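Local coordinates for protein DegT/DnrJ/EryC1/StrS aminotransferase (Brucella abortus 2308, PDB 4QGR) that binds pyridoxal 5'-phosphate and probably acts as a transaminase of the DegT/DnrJ/EryC1/StrS family, at residues 18-23 with 260-265; 143-146 with 152-155; 272-277 with 354-359; 313-318 with 367-372; 326-331 with 341-346. One frame throughout, in Å; residues are numbered along the deposited sequence.

Interaction 1 of 5, residues 18-23 with 260-265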
# COMPACT_ATOMS: atom_id res chain seq x y z
N ARG A 18 18.06 -16.57 5.17
CA ARG A 18 18.57 -15.52 6.01
C ARG A 18 19.92 -15.95 6.60
O ARG A 18 20.83 -15.11 6.73
CB ARG A 18 17.56 -15.16 7.10
CG ARG A 18 17.97 -13.97 7.94
CD ARG A 18 16.90 -13.55 8.94
NE ARG A 18 16.94 -14.39 10.12
CZ ARG A 18 17.85 -14.28 11.11
NH1 ARG A 18 18.81 -13.35 11.13
NH2 ARG A 18 17.81 -15.12 12.13
N ALA A 19 20.03 -17.21 7.04
CA ALA A 19 21.31 -17.66 7.61
C ALA A 19 22.48 -17.43 6.63
O ALA A 19 23.62 -17.06 7.05
CB ALA A 19 21.24 -19.12 8.02
N ARG A 20 22.23 -17.64 5.33
CA ARG A 20 23.27 -17.54 4.32
C ARG A 20 23.88 -16.13 4.26
O ARG A 20 25.10 -15.93 4.02
CB ARG A 20 22.66 -17.92 2.98
CG ARG A 20 23.63 -17.89 1.83
CD ARG A 20 22.88 -18.08 0.54
NE ARG A 20 23.74 -18.06 -0.65
CZ ARG A 20 23.36 -18.55 -1.82
NH1 ARG A 20 22.18 -19.12 -1.94
NH2 ARG A 20 24.21 -18.58 -2.83
N ILE A 21 23.04 -15.14 4.50
CA ILE A 21 23.44 -13.75 4.35
C ILE A 21 23.05 -12.96 5.60
O ILE A 21 22.75 -11.78 5.55
CB ILE A 21 22.85 -13.10 3.07
CG1 ILE A 21 21.34 -13.37 2.92
CG2 ILE A 21 23.53 -13.60 1.80
CD1 ILE A 21 20.65 -12.45 1.94
N GLU A 22 23.10 -13.63 6.74
CA GLU A 22 22.63 -13.08 8.00
C GLU A 22 23.22 -11.72 8.38
O GLU A 22 22.52 -10.74 8.68
CB GLU A 22 22.86 -14.14 9.11
CG GLU A 22 22.49 -13.65 10.50
CD GLU A 22 22.74 -14.64 11.63
OE1 GLU A 22 22.94 -15.83 11.40
OE2 GLU A 22 22.72 -14.19 12.79
N ASN A 23 24.55 -11.68 8.41
CA ASN A 23 25.21 -10.45 8.81
C ASN A 23 25.10 -9.33 7.78
O ASN A 23 25.02 -8.18 8.16
CB ASN A 23 26.67 -10.75 9.14
CG ASN A 23 26.79 -11.62 10.34
OD1 ASN A 23 26.74 -11.11 11.48
ND2 ASN A 23 26.98 -12.92 10.14
N LEU A 260 20.19 -14.08 -5.89
CA LEU A 260 19.04 -14.60 -6.64
C LEU A 260 19.48 -15.51 -7.79
O LEU A 260 18.91 -16.59 -7.99
CB LEU A 260 18.18 -13.44 -7.17
CG LEU A 260 16.95 -13.80 -7.99
CD1 LEU A 260 15.98 -14.64 -7.18
CD2 LEU A 260 16.26 -12.54 -8.50
N GLU A 261 20.47 -15.11 -8.56
CA GLU A 261 20.87 -15.92 -9.70
C GLU A 261 21.35 -17.30 -9.29
O GLU A 261 20.98 -18.26 -9.90
CB GLU A 261 21.90 -15.21 -10.59
CG GLU A 261 22.28 -15.99 -11.83
CD GLU A 261 21.20 -16.13 -12.89
OE1 GLU A 261 20.13 -15.51 -12.78
OE2 GLU A 261 21.42 -16.90 -13.85
N ASP A 262 22.14 -17.40 -8.21
CA ASP A 262 22.60 -18.72 -7.74
C ASP A 262 21.39 -19.55 -7.23
O ASP A 262 21.28 -20.76 -7.48
CB ASP A 262 23.66 -18.55 -6.66
CG ASP A 262 24.26 -19.84 -6.25
OD1 ASP A 262 25.11 -20.36 -7.00
OD2 ASP A 262 23.93 -20.33 -5.16
N GLU A 263 20.49 -18.89 -6.51
CA GLU A 263 19.25 -19.52 -6.08
C GLU A 263 18.39 -20.05 -7.24
O GLU A 263 17.73 -21.07 -7.10
CB GLU A 263 18.41 -18.54 -5.27
CG GLU A 263 18.95 -18.31 -3.87
CD GLU A 263 18.08 -17.40 -3.04
OE1 GLU A 263 17.27 -16.62 -3.62
OE2 GLU A 263 18.16 -17.46 -1.79
N MET A 264 18.35 -19.30 -8.35
CA MET A 264 17.68 -19.78 -9.59
C MET A 264 18.33 -21.03 -10.17
O MET A 264 17.63 -21.97 -10.60
CB MET A 264 17.59 -18.66 -10.64
CG MET A 264 16.57 -17.61 -10.25
SD MET A 264 14.88 -18.27 -10.28
CE MET A 264 14.12 -17.53 -8.86
N GLU A 265 19.66 -21.10 -10.11
CA GLU A 265 20.32 -22.34 -10.52
C GLU A 265 19.88 -23.49 -9.63
O GLU A 265 19.63 -24.61 -10.12
CB GLU A 265 21.85 -22.18 -10.53
CG GLU A 265 22.29 -21.10 -11.52
CD GLU A 265 23.77 -20.71 -11.37
OE1 GLU A 265 24.48 -21.30 -10.53
OE2 GLU A 265 24.21 -19.80 -12.12
O HOH W 1 21.41 -21.06 -3.99
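Arg-20 reaches from helix 14-20 to the side of helix 247-278 and pairs with Asp-262. Its chain is fully extended from CG to NE, with CG trans to the backbone N (chi1 -179°). This reach spans a wide gap, since the CA atoms of Arg-20 and Glu-263 are 11.3 Å apart. Arg-20 NH2 gives a hydrogen bond to Asp-262 OD2 at 2.9 Å, part of a salt bridge. The two flat groups stand almost perpendicular, 88° apart. The carboxylate oxygen sits at the guanidinium edge, yet the nitrogen comes to it from above the carboxylate plane. One water joins the same pair a second time: it accepts from Arg-20 NH1 at 2.9 Å and donates to Asp-262 OD2. Glu-263 runs past Arg-20 in the opposite direction, and its CG lies 3.8 Å from Arg-20 NH1. Its OE2 is only a nearby opposite charge, because it lies well out of the guanidinium plane. That oxygen is bonded instead to Tyr-361 and Gln-17, and Tyr-361 OH also bonds Arg-20 NH1. Arg-20 and Asp-262 are exposed while Glu-263 is buried. This is a water-supported surface salt bridge between an N-terminal helix and the long helix 247-278.

Interaction 2 of 5, residues 143-146 with 152-155; sequences PVDL and SYNR
Tyr-153, in the first turn of helix 153-163, points its ring into the loop that follows strand 137-141. The tight part of the contact is at the hydroxyl. Tyr-153 OH donates to Asp-145 OD1 at 2.7 Å, and Tyr-153 CE2 is only 3.2 Å from the same oxygen. Asp-145 OD1 lies at the ring edge, in the ring plane. The hydroxyl, in turn, meets that oxygen from above the carboxylate plane, and the two planes are 84° apart. Asp-145 is the centre of an inverse gamma turn, and its CG lies beside its backbone N (chi1 -58°), which brings OD1 to the tyrosine. The looser part is apolar: Pro-143 CG packs obliquely 3.8 Å from Tyr-153 CE1. All three residues are buried. The solvent side begins at the next residues of the helix, where Asn-154 and Arg-155 are exposed. Phe-187 stacks with the tyrosine ring. Val-144, between the two contacting loop residues, touches the pyridoxal phosphate. Asp-145 OD1 takes a second donor, Ala-151 N, and OD2 bonds Ser-174 OG. The chemistry thus implies a buried carboxylate held in place by several bonds beside the cofactor pocket.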
# COMPACT_ATOMS: atom_id res chain seq x y z
N PRO A 143 -1.86 -11.37 -18.54
CA PRO A 143 -1.38 -12.72 -18.37
C PRO A 143 -0.59 -12.85 -17.07
O PRO A 143 0.04 -11.88 -16.62
CB PRO A 143 -0.46 -12.94 -19.59
CG PRO A 143 -0.68 -11.77 -20.48
CD PRO A 143 -1.09 -10.65 -19.55
N VAL A 144 -0.62 -14.06 -16.50
CA VAL A 144 0.15 -14.36 -15.28
C VAL A 144 1.21 -15.38 -15.59
O VAL A 144 0.96 -16.35 -16.31
CB VAL A 144 -0.78 -14.90 -14.17
CG1 VAL A 144 0.01 -15.23 -12.93
CG2 VAL A 144 -1.88 -13.87 -13.87
N ASP A 145 2.40 -15.17 -15.05
CA ASP A 145 3.43 -16.16 -15.15
C ASP A 145 3.27 -17.10 -13.97
O ASP A 145 3.94 -16.95 -12.97
CB ASP A 145 4.80 -15.52 -15.11
CG ASP A 145 5.01 -14.50 -16.19
OD1 ASP A 145 4.47 -14.68 -17.32
OD2 ASP A 145 5.74 -13.50 -15.93
N LEU A 146 2.34 -18.05 -14.03
CA LEU A 146 1.93 -18.75 -12.81
C LEU A 146 3.03 -19.68 -12.34
O LEU A 146 3.61 -20.39 -13.11
CB LEU A 146 0.61 -19.52 -12.99
CG LEU A 146 -0.12 -19.87 -11.69
CD1 LEU A 146 -0.57 -18.60 -10.96
CD2 LEU A 146 -1.34 -20.75 -11.91
N SER A 152 2.62 -17.28 -22.59
CA SER A 152 2.94 -17.37 -24.01
C SER A 152 2.89 -16.03 -24.69
O SER A 152 1.95 -15.76 -25.42
CB SER A 152 2.02 -18.35 -24.71
OG SER A 152 2.34 -19.65 -24.25
N TYR A 153 3.88 -15.18 -24.43
CA TYR A 153 3.77 -13.76 -24.78
C TYR A 153 3.75 -13.48 -26.29
O TYR A 153 3.13 -12.48 -26.69
CB TYR A 153 4.86 -12.90 -24.07
CG TYR A 153 4.51 -12.83 -22.61
CD1 TYR A 153 3.47 -12.00 -22.18
CD2 TYR A 153 5.15 -13.62 -21.67
CE1 TYR A 153 3.08 -11.95 -20.85
CE2 TYR A 153 4.76 -13.58 -20.33
CZ TYR A 153 3.71 -12.75 -19.94
OH TYR A 153 3.23 -12.71 -18.63
N ASN A 154 4.37 -14.32 -27.10
CA ASN A 154 4.34 -14.02 -28.56
C ASN A 154 2.94 -14.16 -29.10
O ASN A 154 2.46 -13.25 -29.77
CB ASN A 154 5.30 -14.89 -29.34
CG ASN A 154 6.71 -14.74 -28.85
OD1 ASN A 154 7.11 -13.70 -28.31
ND2 ASN A 154 7.46 -15.81 -28.95
N ARG A 155 2.27 -15.26 -28.79
CA ARG A 155 0.90 -15.42 -29.27
C ARG A 155 -0.09 -14.42 -28.62
O ARG A 155 -1.03 -13.94 -29.28
CB ARG A 155 0.46 -16.85 -29.10
CG ARG A 155 1.36 -17.80 -29.91
CD ARG A 155 1.00 -19.25 -29.72
NE ARG A 155 -0.26 -19.49 -30.40
CZ ARG A 155 -1.13 -20.43 -30.05
NH1 ARG A 155 -0.89 -21.23 -29.03
NH2 ARG A 155 -2.26 -20.54 -30.75

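Interaction 3 of 5, residues 272-277 with 354-359; sequences RRYNEA and LSLPMH
Tyr-274 makes every contact between segments 272-277 and 354-359, and it meets Leu-356, Pro-357 and Met-358 in three ways. The polar contact is one hydrogen bond. Tyr-274 OH donates to the backbone Pro-357 O at 2.8 Å. The hydroxyl lies in the carbonyl plane, on a lone pair, with a C=O...donor angle of 142°. The acceptor is also in the plane of the ring, at its edge, which is consistent with the bond limiting how the ring can turn. This gives the buried hydroxyl and the Pro-357 carbonyl a partner. The second kind is CH-pi. Leu-356 CD1 lies over one face of the Tyr-274 ring, 4.3 Å from its centroid and displaced toward the rim. The third kind is apolar contact at the ring edge. Met-358 bends at chi2 (50°) and chi3 (68°), which brings its CE to 4.0 Å from Tyr-274 CE2. The thioether chain and the ring run past each other in opposite directions. The four residues are buried. Around them, Tyr-298 of strand 298-301 stacks with the Tyr-274 ring and touches both Leu-356 and Met-358. Gln-367 and Ile-370 of helix 364-377 also pack on Tyr-274. The tyrosine thus lies between that helix and the two-stranded antiparallel sheet of 298-301 and 353-356.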
# COMPACT_ATOMS: atom_id res chain seq x y z
N ARG A 272 14.17 -30.12 -11.56
CA ARG A 272 14.49 -31.18 -12.53
C ARG A 272 14.60 -32.53 -11.84
O ARG A 272 14.16 -33.55 -12.36
CB ARG A 272 15.76 -30.85 -13.33
CG ARG A 272 15.51 -29.74 -14.36
CD ARG A 272 16.75 -29.36 -15.17
NE ARG A 272 16.48 -28.23 -16.08
CZ ARG A 272 15.87 -28.33 -17.27
NH1 ARG A 272 15.43 -29.50 -17.73
NH2 ARG A 272 15.67 -27.24 -18.01
N ARG A 273 15.17 -32.52 -10.64
CA ARG A 273 15.28 -33.75 -9.87
C ARG A 273 13.88 -34.28 -9.46
O ARG A 273 13.64 -35.49 -9.55
CB ARG A 273 16.20 -33.57 -8.67
CG ARG A 273 16.63 -34.88 -8.01
CD ARG A 273 17.85 -34.62 -7.14
NE ARG A 273 18.36 -35.86 -6.57
CZ ARG A 273 18.05 -36.35 -5.37
NH1 ARG A 273 17.25 -35.71 -4.54
NH2 ARG A 273 18.60 -37.50 -4.98
N TYR A 274 12.97 -33.41 -9.03
CA TYR A 274 11.60 -33.87 -8.79
C TYR A 274 10.99 -34.43 -10.08
O TYR A 274 10.32 -35.47 -10.06
CB TYR A 274 10.70 -32.72 -8.36
CG TYR A 274 10.59 -32.35 -6.89
CD1 TYR A 274 10.37 -33.31 -5.88
CD2 TYR A 274 10.57 -31.00 -6.53
CE1 TYR A 274 10.19 -32.92 -4.56
CE2 TYR A 274 10.38 -30.59 -5.23
CZ TYR A 274 10.17 -31.56 -4.24
OH TYR A 274 9.95 -31.15 -2.96
N ASN A 275 11.14 -33.69 -11.18
CA ASN A 275 10.43 -34.07 -12.42
C ASN A 275 10.87 -35.47 -12.87
O ASN A 275 10.01 -36.31 -13.15
CB ASN A 275 10.64 -33.06 -13.55
CG ASN A 275 9.82 -31.77 -13.35
OD1 ASN A 275 8.95 -31.68 -12.47
ND2 ASN A 275 10.08 -30.79 -14.19
N GLU A 276 12.18 -35.72 -12.88
CA GLU A 276 12.71 -37.01 -13.33
C GLU A 276 12.30 -38.15 -12.40
O GLU A 276 12.04 -39.25 -12.84
CB GLU A 276 14.23 -36.95 -13.52
CG GLU A 276 14.62 -36.06 -14.71
CD GLU A 276 13.96 -36.49 -16.03
OE1 GLU A 276 13.97 -37.71 -16.35
OE2 GLU A 276 13.40 -35.62 -16.75
N ALA A 277 12.18 -37.87 -11.10
CA ALA A 277 11.90 -38.93 -10.14
C ALA A 277 10.41 -39.23 -10.03
O ALA A 277 10.03 -40.33 -9.62
CB ALA A 277 12.47 -38.57 -8.78
N LEU A 354 -1.32 -30.02 -6.43
CA LEU A 354 -0.66 -29.88 -5.14
C LEU A 354 0.73 -29.32 -5.31
O LEU A 354 1.43 -29.70 -6.24
CB LEU A 354 -0.59 -31.25 -4.46
CG LEU A 354 -0.06 -31.25 -3.01
CD1 LEU A 354 -0.96 -30.45 -2.08
CD2 LEU A 354 0.11 -32.67 -2.51
N SER A 355 1.11 -28.36 -4.46
CA SER A 355 2.44 -27.80 -4.49
C SER A 355 3.33 -28.37 -3.37
O SER A 355 2.88 -28.56 -2.25
CB SER A 355 2.41 -26.27 -4.45
OG SER A 355 1.59 -25.77 -5.51
N LEU A 356 4.56 -28.73 -3.73
CA LEU A 356 5.50 -29.44 -2.82
C LEU A 356 6.56 -28.45 -2.31
O LEU A 356 6.77 -27.40 -2.92
CB LEU A 356 6.22 -30.55 -3.60
CG LEU A 356 5.33 -31.53 -4.34
CD1 LEU A 356 6.17 -32.62 -5.00
CD2 LEU A 356 4.34 -32.15 -3.33
N PRO A 357 7.26 -28.78 -1.22
CA PRO A 357 8.32 -27.91 -0.77
C PRO A 357 9.28 -27.55 -1.91
O PRO A 357 9.68 -28.40 -2.68
CB PRO A 357 9.03 -28.75 0.29
CG PRO A 357 7.92 -29.62 0.85
CD PRO A 357 7.10 -29.97 -0.36
N MET A 358 9.56 -26.28 -2.05
CA MET A 358 10.35 -25.81 -3.17
C MET A 358 11.02 -24.52 -2.76
O MET A 358 10.36 -23.55 -2.50
CB MET A 358 9.48 -25.54 -4.37
CG MET A 358 10.23 -24.83 -5.51
SD MET A 358 11.84 -25.51 -6.06
CE MET A 358 11.21 -26.96 -6.74
N HIS A 359 12.34 -24.58 -2.60
CA HIS A 359 13.16 -23.41 -2.28
C HIS A 359 14.62 -23.80 -2.54
O HIS A 359 14.92 -24.99 -2.70
CB HIS A 359 12.92 -22.94 -0.84
CG HIS A 359 13.10 -24.00 0.20
ND1 HIS A 359 14.32 -24.30 0.76
CD2 HIS A 359 12.22 -24.87 0.75
CE1 HIS A 359 14.17 -25.24 1.66
NE2 HIS A 359 12.91 -25.62 1.67

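Interaction 4 of 5, residues 313-318 with 367-372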
# COMPACT_ATOMS: atom_id res chain seq x y z
N GLN A 313 1.78 -35.04 5.03
CA GLN A 313 1.77 -34.40 6.35
C GLN A 313 2.03 -35.40 7.49
O GLN A 313 2.72 -35.05 8.44
CB GLN A 313 0.48 -33.67 6.65
CG GLN A 313 0.73 -32.69 7.78
CD GLN A 313 -0.51 -32.00 8.25
OE1 GLN A 313 -1.32 -31.55 7.45
NE2 GLN A 313 -0.67 -31.88 9.57
N ALA A 314 1.51 -36.62 7.37
CA ALA A 314 1.78 -37.66 8.38
C ALA A 314 3.28 -37.97 8.46
O ALA A 314 3.78 -38.35 9.50
CB ALA A 314 0.98 -38.92 8.10
N GLU A 315 4.01 -37.78 7.35
CA GLU A 315 5.45 -37.96 7.33
C GLU A 315 6.20 -36.66 7.55
O GLU A 315 7.41 -36.60 7.32
CB GLU A 315 5.90 -38.58 6.00
CG GLU A 315 5.43 -40.01 5.78
CD GLU A 315 6.09 -41.00 6.71
OE1 GLU A 315 7.25 -40.77 7.14
OE2 GLU A 315 5.41 -41.98 7.07
N GLY A 316 5.52 -35.63 8.04
CA GLY A 316 6.20 -34.37 8.37
C GLY A 316 6.53 -33.48 7.19
O GLY A 316 7.41 -32.61 7.28
N ILE A 317 5.83 -33.68 6.07
CA ILE A 317 6.10 -32.92 4.85
C ILE A 317 4.92 -31.97 4.60
O ILE A 317 3.80 -32.44 4.41
CB ILE A 317 6.33 -33.86 3.65
CG1 ILE A 317 7.56 -34.74 3.89
CG2 ILE A 317 6.45 -33.08 2.36
CD1 ILE A 317 7.54 -36.06 3.14
N PRO A 318 5.17 -30.65 4.63
CA PRO A 318 4.11 -29.70 4.30
C PRO A 318 3.86 -29.64 2.81
O PRO A 318 4.80 -29.89 2.00
CB PRO A 318 4.68 -28.38 4.79
CG PRO A 318 6.17 -28.54 4.60
CD PRO A 318 6.43 -29.96 4.97
N GLN A 367 14.53 -33.91 -0.15
CA GLN A 367 13.93 -34.22 -1.43
C GLN A 367 13.74 -35.72 -1.62
O GLN A 367 12.66 -36.16 -2.04
CB GLN A 367 14.74 -33.62 -2.57
CG GLN A 367 14.02 -33.67 -3.88
CD GLN A 367 14.59 -32.72 -4.92
OE1 GLN A 367 15.79 -32.46 -4.95
NE2 GLN A 367 13.73 -32.20 -5.77
N ASP A 368 14.75 -36.52 -1.30
CA ASP A 368 14.60 -37.97 -1.39
C ASP A 368 13.43 -38.48 -0.56
O ASP A 368 12.73 -39.38 -0.97
CB ASP A 368 15.88 -38.69 -0.93
CG ASP A 368 17.06 -38.49 -1.89
OD1 ASP A 368 16.86 -38.00 -3.03
OD2 ASP A 368 18.19 -38.81 -1.50
N LYS A 369 13.25 -37.92 0.62
CA LYS A 369 12.20 -38.35 1.52
C LYS A 369 10.84 -38.03 0.89
O LYS A 369 9.91 -38.87 0.88
CB LYS A 369 12.34 -37.66 2.87
CG LYS A 369 11.35 -38.17 3.90
CD LYS A 369 11.21 -37.22 5.08
CE LYS A 369 10.50 -37.93 6.22
NZ LYS A 369 10.13 -36.99 7.32
N ILE A 370 10.75 -36.82 0.33
CA ILE A 370 9.51 -36.38 -0.30
C ILE A 370 9.21 -37.30 -1.48
O ILE A 370 8.12 -37.82 -1.60
CB ILE A 370 9.60 -34.90 -0.74
CG1 ILE A 370 9.73 -33.96 0.47
CG2 ILE A 370 8.38 -34.51 -1.55
CD1 ILE A 370 10.29 -32.60 0.14
N ILE A 371 10.20 -37.50 -2.34
CA ILE A 371 10.02 -38.41 -3.48
C ILE A 371 9.55 -39.79 -3.00
O ILE A 371 8.67 -40.38 -3.60
CB ILE A 371 11.32 -38.51 -4.33
CG1 ILE A 371 11.45 -37.25 -5.17
CG2 ILE A 371 11.34 -39.73 -5.23
CD1 ILE A 371 12.87 -36.95 -5.60
N GLY A 372 10.15 -40.28 -1.94
CA GLY A 372 9.85 -41.61 -1.45
C GLY A 372 8.40 -41.74 -1.01
O GLY A 372 7.76 -42.74 -1.23
O HOH W 2 9.90 -34.37 7.20
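Helix 305-314 ends as its backbone turns at Gly-316, whose positive phi of 78° brings Ile-317 to face helix 364-377, with the CA atoms of Ile-317 and Ile-370 7.1 Å apart. The turn is a Schellman motif. Gly-316 is its C-prime residue, Gly-316 N bonds Gln-313 O, and Ile-317 N bonds Leu-312 O. Two kinds of side-chain contact follow. Ile-317 and Ile-370 form the buried apolar part, their chains lying at a slant to each other. Ile-317 CG2 is 3.9 Å from Ile-370 CG1, and Ile-317 CD1 reaches 4.0 Å from both CA and CG1 of Ile-370. Met-9 touches both isoleucines, and Val-373, further along helix 364-377, touches Ile-317. The exposed part belongs to Lys-369. Its chain is extended along its whole length, with CG trans to the backbone N (chi1 -174°), and it carries the ammonium group past Ile-317 to the helix end. Glu-315 adds an opposite charge nearby, with OE1 4.8 Å from Lys-369 NZ, too far for a salt bridge. The lysine binds the main chain instead, which probably suits the partial negative charge at the C-terminal end of helix 305-314. A water accepts from Lys-369 NZ at 2.6 Å and donates weakly to Gly-316 O. Lys-369 NZ itself donates to Glu-315 O at 2.7 Å, nearly in line with the carbonyl bond, at a C=O...donor angle of 165°.

Interaction 5 of 5, residues 326-331 with 341-346; sequences PLHLQT and GGLPVS
Leu-343, at the N-cap position of helix 344-348, sets its CD1 methyl squarely over the ring of His-328. This is a CH-pi contact: CD1 is 3.3 Å from the ring centroid and 12° off the normal. It is closely packed, with Leu-343 CD1 also 3.3 Å from His-328 CG. The leucine and histidine side chains come from opposite directions. Leu-329 CG covers the other ring face. Ring rotation is further fixed by bonds from ND1 to Ser-89 and from NE2 to Glu-347. Pro-344 follows and starts the helix, pointing away from segment 326-331. One turn on from Leu-343, Ser-346 faces the segment again. Its CB is 4.3 Å from His-328 CE1 and 4.2 Å from Pro-326 CB. The carbonyl Ser-346 O is 3.5 Å from Pro-326 CG, and it is buried with no hydrogen-bonding partner in the model. Ser-346 OG, by contrast, bonds Asp-110. The contact joins the 3-10 segment 327-329 to the start of helix 344-348. Leu-327, His-328 and Leu-343 pack on Phe-108 of strand 105-109, near the edge of the large mixed sheet. Gln-330 and Thr-331 hydrogen-bond Asn-236 and Asp-235 of the second subunit.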
# COMPACT_ATOMS: atom_id res chain seq x y z
N PRO A 326 -10.90 -21.23 -7.94
CA PRO A 326 -10.56 -20.22 -8.97
C PRO A 326 -11.42 -18.97 -8.83
O PRO A 326 -12.51 -19.02 -8.29
CB PRO A 326 -10.81 -20.95 -10.28
CG PRO A 326 -11.89 -21.93 -9.95
CD PRO A 326 -11.59 -22.39 -8.52
N LEU A 327 -10.91 -17.85 -9.29
CA LEU A 327 -11.54 -16.59 -9.07
C LEU A 327 -12.97 -16.53 -9.55
O LEU A 327 -13.81 -15.93 -8.88
CB LEU A 327 -10.71 -15.46 -9.71
CG LEU A 327 -9.30 -15.32 -9.11
CD1 LEU A 327 -8.67 -14.01 -9.63
CD2 LEU A 327 -9.25 -15.31 -7.58
N HIS A 328 -13.26 -17.13 -10.70
CA HIS A 328 -14.58 -16.98 -11.28
C HIS A 328 -15.65 -17.65 -10.43
O HIS A 328 -16.84 -17.41 -10.65
CB HIS A 328 -14.65 -17.49 -12.71
CG HIS A 328 -14.67 -18.98 -12.84
ND1 HIS A 328 -13.56 -19.76 -12.61
CD2 HIS A 328 -15.67 -19.82 -13.18
CE1 HIS A 328 -13.87 -21.02 -12.83
NE2 HIS A 328 -15.14 -21.09 -13.18
N LEU A 329 -15.24 -18.51 -9.51
CA LEU A 329 -16.20 -19.15 -8.61
C LEU A 329 -16.29 -18.46 -7.27
O LEU A 329 -17.13 -18.85 -6.45
CB LEU A 329 -15.88 -20.63 -8.44
CG LEU A 329 -15.96 -21.45 -9.71
CD1 LEU A 329 -15.47 -22.84 -9.35
CD2 LEU A 329 -17.31 -21.47 -10.40
N GLN A 330 -15.45 -17.46 -7.01
CA GLN A 330 -15.50 -16.79 -5.71
C GLN A 330 -16.57 -15.74 -5.75
O GLN A 330 -16.84 -15.15 -6.80
CB GLN A 330 -14.16 -16.17 -5.32
CG GLN A 330 -13.07 -17.24 -5.12
CD GLN A 330 -11.78 -16.69 -4.58
OE1 GLN A 330 -11.78 -15.70 -3.85
NE2 GLN A 330 -10.66 -17.31 -4.97
N THR A 331 -17.16 -15.50 -4.59
CA THR A 331 -18.30 -14.59 -4.44
C THR A 331 -18.09 -13.24 -5.05
O THR A 331 -18.99 -12.69 -5.71
CB THR A 331 -18.71 -14.46 -2.93
OG1 THR A 331 -19.04 -15.76 -2.41
CG2 THR A 331 -19.87 -13.53 -2.70
N GLY A 341 -17.19 -20.97 -23.83
CA GLY A 341 -16.81 -22.32 -23.57
C GLY A 341 -16.61 -22.63 -22.10
O GLY A 341 -16.52 -23.79 -21.72
N GLY A 342 -16.54 -21.59 -21.26
CA GLY A 342 -16.40 -21.78 -19.83
C GLY A 342 -14.95 -22.08 -19.47
O GLY A 342 -14.08 -21.98 -20.30
N LEU A 343 -14.73 -22.50 -18.23
CA LEU A 343 -13.38 -22.65 -17.68
C LEU A 343 -13.18 -24.03 -17.06
O LEU A 343 -12.95 -24.15 -15.86
CB LEU A 343 -13.16 -21.55 -16.64
CG LEU A 343 -13.59 -20.15 -17.09
CD1 LEU A 343 -13.65 -19.15 -15.93
CD2 LEU A 343 -12.61 -19.74 -18.15
N PRO A 344 -13.26 -25.10 -17.89
CA PRO A 344 -13.22 -26.45 -17.30
C PRO A 344 -11.90 -26.79 -16.63
O PRO A 344 -11.90 -27.51 -15.61
CB PRO A 344 -13.50 -27.39 -18.50
CG PRO A 344 -13.14 -26.59 -19.70
CD PRO A 344 -13.52 -25.16 -19.34
N VAL A 345 -10.79 -26.28 -17.18
CA VAL A 345 -9.46 -26.59 -16.60
C VAL A 345 -9.37 -25.92 -15.24
O VAL A 345 -9.04 -26.55 -14.22
CB VAL A 345 -8.30 -26.17 -17.53
CG1 VAL A 345 -6.96 -26.46 -16.90
CG2 VAL A 345 -8.39 -26.87 -18.89
N SER A 346 -9.66 -24.63 -15.19
CA SER A 346 -9.65 -23.90 -13.92
C SER A 346 -10.57 -24.56 -12.87
O SER A 346 -10.26 -24.57 -11.67
CB SER A 346 -10.09 -22.47 -14.16
OG SER A 346 -9.14 -21.76 -14.98

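Overall arrangement
Along the chain, interaction 2 is nested inside the loop closed by interaction 1. Interactions 3 and 4 come later and cross, and interaction 5 is nested inside both. Interactions 1 and 3 use helix 247-278, with centres about 20 Å apart. Interactions 3 and 4 are neighbours, about 11 Å between centres, and touch directly: Arg-273 forms a salt bridge with Asp-368. Together they join helices 247-278, 305-314 and 364-377 with the two-stranded sheet. Interactions 2 and 5 lie by the large mixed sheet, about 18 Å apart between centres. Interactions 1 and 5 lie on opposite sides of the chain's centre. Interaction 2 thus borders the cofactor pocket, while interactions 3 and 4 tie together the later part of the chain.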